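Local atomic coordinates of activator of Hsp90 ATPase homologue 1/2-like C-terminal domain-containing protein (Rhodobacter sphaeroides, PDB entry 3PU2), a protein that is of unknown function but, as a member of the AHA1 family with an SRPBCC (Bet v 1-like) fold, may act as an activator of Hsp90 ATPase. Residues Gly59-Gln64 against Gly75-Val80; Glu103-Leu108 against Ala122-Thr127. All coordinates share one frame; numbering follows the deposited sequence.

Contact 1: residues Gly59-Gln64 against Gly75-Val80; sequences GGLIRQ and GLTGRV
Leu-76 and Gln-64 face each other as a hydrogen-bonded antiparallel pair, their side chains side by side and pointing the same way. CG of Leu-76 sits between its own backbone N and carbonyl carbon (chi1 69°), the crowded position for a leucine, and the isobutyl group leans toward Gln-64, with CD1 3.5 Å from Gln-64 OE1. The same CD1 lies 3.8 Å from CG2 of Ile-62, whose side chain it crosses obliquely. An alanine in place of this leucine would probably open a gap beside Ile-62 CG2 and take away the methyls that lie against Gln-64 OE1. Further along this face Ile-62 CD1 approaches Val-80 CG2 at 4.2 Å, the two side chains at about a right angle. The two segments belong to the beta hairpin of strands 61-67 and 73-84 in the antiparallel sheet of the Bet v 1-like fold. On the other face, Arg-63 is bent at chi2 (48°), which sets CD beside Leu-76 O; farther out, Arg-63 NH1 makes a weak hydrogen bond of 3.5 Å to the same Leu-76 O. Leu-76 O also accepts Gln-64 N at 3.0 Å, so it serves two donors. As modelled, the poorly ordered Arg-79 folds back over residues 59-64, with Gly-59 O over one face of its guanidinium and Leu-61 CB at the edge; this detail is doubtful.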
loop_
_atom_site.group_PDB
_atom_site.type_symbol
_atom_site.label_atom_id
_atom_site.label_comp_id
_atom_site.label_asym_id
_atom_site.label_seq_id
_atom_site.Cartn_x
_atom_site.Cartn_y
_atom_site.Cartn_z
ATOM N N GLY A 59 2.635 -8.478 -15.096
ATOM C CA GLY A 59 2.413 -7.529 -16.181
ATOM C C GLY A 59 1.227 -6.610 -15.951
ATOM O O GLY A 59 0.975 -5.687 -16.727
ATOM N N GLY A 60 0.499 -6.863 -14.871
ATOM C CA GLY A 60 -0.670 -6.063 -14.559
ATOM C C GLY A 60 -0.430 -4.573 -14.425
ATOM O O GLY A 60 0.660 -4.126 -14.074
ATOM N N LEU A 61 -1.474 -3.807 -14.710
ATOM C CA LEU A 61 -1.415 -2.362 -14.616
ATOM C C LEU A 61 -1.984 -1.904 -13.281
ATOM O O LEU A 61 -2.913 -2.501 -12.749
ATOM C CB LEU A 61 -2.207 -1.712 -15.760
ATOM C CG LEU A 61 -2.357 -0.181 -15.739
ATOM C CD1 LEU A 61 -1.013 0.491 -15.459
ATOM C CD2 LEU A 61 -2.926 0.298 -17.069
ATOM N N ILE A 62 -1.389 -0.849 -12.746
ATOM C CA ILE A 62 -1.813 -0.247 -11.499
ATOM C C ILE A 62 -1.951 1.233 -11.797
ATOM O O ILE A 62 -0.990 1.876 -12.222
ATOM C CB ILE A 62 -0.756 -0.415 -10.383
ATOM C CG1 ILE A 62 -0.824 -1.817 -9.788
ATOM C CG2 ILE A 62 -0.989 0.611 -9.293
ATOM C CD1 ILE A 62 0.263 -2.068 -8.770
ATOM N N ARG A 63 -3.147 1.766 -11.586
ATOM C CA ARG A 63 -3.398 3.183 -11.819
ATOM C C ARG A 63 -4.314 3.678 -10.705
ATOM O O ARG A 63 -5.414 3.160 -10.542
ATOM C CB ARG A 63 -4.043 3.375 -13.199
ATOM C CG ARG A 63 -4.432 4.807 -13.547
ATOM C CD ARG A 63 -3.302 5.786 -13.263
ATOM N NE ARG A 63 -3.689 7.169 -13.558
ATOM C CZ ARG A 63 -2.950 8.239 -13.266
ATOM N NH1 ARG A 63 -1.772 8.100 -12.663
ATOM N NH2 ARG A 63 -3.386 9.451 -13.582
ATOM N N GLN A 64 -3.850 4.657 -9.926
ATOM C CA GLN A 64 -4.638 5.201 -8.812
ATOM C C GLN A 64 -4.687 6.722 -8.827
ATOM O O GLN A 64 -3.677 7.386 -9.091
ATOM C CB GLN A 64 -4.059 4.717 -7.477
ATOM C CG GLN A 64 -3.987 3.195 -7.398
ATOM C CD GLN A 64 -3.405 2.658 -6.094
ATOM O OE1 GLN A 64 -2.260 2.937 -5.747
ATOM N NE2 GLN A 64 -4.194 1.867 -5.382
ATOM N N GLY A 75 -1.867 11.199 -8.399
ATOM C CA GLY A 75 -1.956 9.814 -8.791
ATOM C C GLY A 75 -0.648 9.084 -8.954
ATOM O O GLY A 75 0.443 9.665 -8.868
ATOM N N LEU A 76 -0.769 7.788 -9.204
ATOM C CA LEU A 76 0.397 6.960 -9.386
ATOM C C LEU A 76 0.110 5.834 -10.369
ATOM O O LEU A 76 -1.032 5.432 -10.567
ATOM C CB LEU A 76 0.861 6.409 -8.030
ATOM C CG LEU A 76 -0.006 5.386 -7.306
ATOM C CD1 LEU A 76 0.152 4.023 -7.981
ATOM C CD2 LEU A 76 0.433 5.303 -5.855
ATOM N N THR A 77 1.170 5.355 -10.996
ATOM C CA THR A 77 1.082 4.275 -11.952
ATOM C C THR A 77 2.144 3.298 -11.509
ATOM O O THR A 77 3.093 3.671 -10.813
ATOM C CB THR A 77 1.429 4.742 -13.364
ATOM O OG1 THR A 77 0.961 6.082 -13.549
ATOM C CG2 THR A 77 0.764 3.845 -14.385
ATOM N N GLY A 78 1.980 2.047 -11.903
ATOM C CA GLY A 78 2.945 1.035 -11.537
ATOM C C GLY A 78 2.610 -0.201 -12.330
ATOM O O GLY A 78 1.601 -0.251 -13.046
ATOM N N ARG A 79 3.453 -1.211 -12.193
ATOM C CA ARG A 79 3.257 -2.452 -12.906
ATOM C C ARG A 79 3.417 -3.589 -11.910
ATOM O O ARG A 79 4.291 -3.529 -11.049
ATOM C CB ARG A 79 4.329 -2.560 -13.993
ATOM C CG ARG A 79 3.906 -3.284 -15.253
ATOM C CD ARG A 79 2.647 -2.671 -15.836
ATOM N NE ARG A 79 2.760 -2.434 -17.271
ATOM C CZ ARG A 79 1.728 -2.163 -18.062
ATOM N NH1 ARG A 79 0.502 -2.100 -17.559
ATOM N NH2 ARG A 79 1.924 -1.951 -19.357
ATOM N N VAL A 80 2.575 -4.607 -11.996
ATOM C CA VAL A 80 2.749 -5.750 -11.119
ATOM C C VAL A 80 3.909 -6.579 -11.706
ATOM O O VAL A 80 3.862 -6.963 -12.872
ATOM C CB VAL A 80 1.496 -6.613 -11.091
ATOM C CG1 VAL A 80 1.716 -7.808 -10.204
ATOM C CG2 VAL A 80 0.333 -5.805 -10.592
#

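Contact 2: residues Glu103-Leu108 against Ala122-Thr127; sequences ETLVTL and AVDYAT
Ala-122 pairs with Thr-107 through two backbone hydrogen bonds, Ala-122 N to Thr-107 O and Thr-107 N to Ala-122 O, the second 2.7 Å long. Ala-122 CB lies 4.3 Å from Thr-107 CB. Val-123 comes next, on the other face, opposite Val-106 in a non-hydrogen-bonded pair. Val-123 CG1, anti to the backbone N (chi1 -175°), reaches CB of Thr-104 at 3.9 Å, whereas Val-123 CG2 stays 4.3 Å from Val-106 CG2. Asp-124 returns to the face of Ala-122 and closes a second hydrogen-bonded pair, its N 2.8 Å from Leu-105 O. The pattern is that of the beta hairpin 104-113/116-124, part of the antiparallel sheet of the Bet v 1-like fold. The carboxylate of Asp-124 takes its charge partner from the next strand, OD1 forming a salt bridge with Arg-14. At Tyr-125 the strand has ended, and its ring lies alongside Thr-104, both side chains pointing the same way. Methyl CG2 of Thr-104 comes obliquely to the ring, 3.4 Å from Tyr-125 CD1, and Arg-131 and Val-134 of helix 130-135 also touch the tyrosine. Ala-126 carries the chain away from Glu-103, and Thr-127 precedes the turn into that helix, its OG1 weakly hydrogen-bonded to Ala-130 N.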
loop_
_atom_site.group_PDB
_atom_site.type_symbol
_atom_site.label_atom_id
_atom_site.label_comp_id
_atom_site.label_asym_id
_atom_site.label_seq_id
_atom_site.Cartn_x
_atom_site.Cartn_y
_atom_site.Cartn_z
ATOM N N GLU A 103 11.157 6.172 -9.310
ATOM C CA GLU A 103 10.342 4.955 -9.349
ATOM C C GLU A 103 10.662 4.079 -8.137
ATOM O O GLU A 103 11.825 3.891 -7.810
ATOM C CB GLU A 103 10.594 4.167 -10.643
ATOM C CG GLU A 103 9.506 3.123 -10.954
ATOM C CD GLU A 103 9.498 2.671 -12.417
ATOM O OE1 GLU A 103 9.672 3.527 -13.316
ATOM O OE2 GLU A 103 9.301 1.462 -12.676
ATOM N N THR A 104 9.645 3.551 -7.465
ATOM C CA THR A 104 9.891 2.710 -6.293
ATOM C C THR A 104 9.367 1.287 -6.469
ATOM O O THR A 104 8.429 1.041 -7.246
ATOM C CB THR A 104 9.225 3.302 -5.013
ATOM O OG1 THR A 104 7.804 3.339 -5.176
ATOM C CG2 THR A 104 9.723 4.717 -4.749
ATOM N N LEU A 105 9.966 0.345 -5.745
ATOM C CA LEU A 105 9.513 -1.046 -5.823
ATOM C C LEU A 105 8.938 -1.435 -4.467
ATOM O O LEU A 105 9.640 -1.399 -3.451
ATOM C CB LEU A 105 10.662 -1.981 -6.171
ATOM C CG LEU A 105 10.207 -3.384 -6.571
ATOM C CD1 LEU A 105 9.933 -3.421 -8.071
ATOM C CD2 LEU A 105 11.285 -4.391 -6.208
ATOM N N VAL A 106 7.668 -1.826 -4.473
ATOM C CA VAL A 106 6.941 -2.176 -3.267
ATOM C C VAL A 106 6.684 -3.657 -3.112
ATOM O O VAL A 106 6.139 -4.293 -4.005
ATOM C CB VAL A 106 5.596 -1.471 -3.265
ATOM C CG1 VAL A 106 4.893 -1.719 -1.969
ATOM C CG2 VAL A 106 5.799 0.013 -3.500
ATOM N N THR A 107 7.038 -4.194 -1.952
ATOM C CA THR A 107 6.878 -5.620 -1.684
ATOM C C THR A 107 5.913 -5.901 -0.534
ATOM O O THR A 107 6.098 -5.419 0.576
ATOM C CB THR A 107 8.252 -6.241 -1.337
ATOM O OG1 THR A 107 9.240 -5.746 -2.253
ATOM C CG2 THR A 107 8.199 -7.764 -1.411
ATOM N N LEU A 108 4.884 -6.688 -0.808
ATOM C CA LEU A 108 3.907 -7.041 0.209
ATOM C C LEU A 108 3.962 -8.533 0.462
ATOM O O LEU A 108 3.805 -9.346 -0.450
ATOM C CB LEU A 108 2.485 -6.681 -0.238
ATOM C CG LEU A 108 2.236 -5.241 -0.693
ATOM C CD1 LEU A 108 0.911 -5.196 -1.423
ATOM C CD2 LEU A 108 2.251 -4.272 0.487
ATOM N N ALA A 122 7.568 -3.507 2.223
ATOM C CA ALA A 122 8.877 -2.897 2.018
ATOM C C ALA A 122 8.864 -2.063 0.742
ATOM O O ALA A 122 8.244 -2.442 -0.268
ATOM C CB ALA A 122 9.931 -3.959 1.905
ATOM N N VAL A 123 9.560 -0.932 0.787
ATOM C CA VAL A 123 9.625 -0.044 -0.356
ATOM C C VAL A 123 11.088 0.258 -0.621
ATOM O O VAL A 123 11.768 0.810 0.244
ATOM C CB VAL A 123 8.860 1.278 -0.075
ATOM C CG1 VAL A 123 8.834 2.147 -1.313
ATOM C CG2 VAL A 123 7.453 0.970 0.358
ATOM N N ASP A 124 11.581 -0.135 -1.795
ATOM C CA ASP A 124 12.968 0.134 -2.146
ATOM C C ASP A 124 12.948 1.401 -2.977
ATOM O O ASP A 124 12.199 1.496 -3.950
ATOM C CB ASP A 124 13.572 -1.004 -2.975
ATOM C CG ASP A 124 13.814 -2.261 -2.164
ATOM O OD1 ASP A 124 14.436 -2.164 -1.079
ATOM O OD2 ASP A 124 13.392 -3.348 -2.627
ATOM N N TYR A 125 13.773 2.366 -2.593
ATOM C CA TYR A 125 13.866 3.653 -3.275
ATOM C C TYR A 125 15.062 3.753 -4.219
ATOM O O TYR A 125 15.998 2.955 -4.142
ATOM C CB TYR A 125 13.904 4.769 -2.223
ATOM C CG TYR A 125 12.601 4.883 -1.461
ATOM C CD1 TYR A 125 11.516 5.596 -1.993
ATOM C CD2 TYR A 125 12.412 4.216 -0.253
ATOM C CE1 TYR A 125 10.281 5.630 -1.347
ATOM C CE2 TYR A 125 11.172 4.243 0.399
ATOM C CZ TYR A 125 10.119 4.947 -0.164
ATOM O OH TYR A 125 8.886 4.912 0.413
ATOM N N ALA A 126 15.019 4.739 -5.111
ATOM C CA ALA A 126 16.077 4.951 -6.102
ATOM C C ALA A 126 17.420 5.219 -5.464
ATOM O O ALA A 126 18.372 4.466 -5.642
ATOM C CB ALA A 126 15.719 6.111 -7.007
ATOM N N THR A 127 17.480 6.312 -4.720
ATOM C CA THR A 127 18.704 6.740 -4.054
ATOM C C THR A 127 18.521 6.744 -2.540
ATOM O O THR A 127 17.446 6.439 -2.040
ATOM C CB THR A 127 19.096 8.167 -4.534
ATOM O OG1 THR A 127 18.007 9.077 -4.300
ATOM C CG2 THR A 127 19.413 8.152 -6.024
#

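Both contacts are pairings of neighbouring strands within a single antiparallel sheet, and they follow one another along the chain: contact 1 is complete before contact 2 begins. Their centres lie 14 Å apart, and the nearest atoms, about 6 Å apart, do not touch. Strand 88-93 fills the interval, paired with strand 73-84 of contact 1 on one side and with strand 104-113 of contact 2 on the other. His-91 touches Ile-62 of contact 1 as well as Val-106 of contact 2, and Leu-89 likewise meets Val-80 and Leu-108. Joined this way, the two hairpins build much of the curved sheet that, as in other Bet v 1-like proteins, probably wraps round C-terminal helix 139-156.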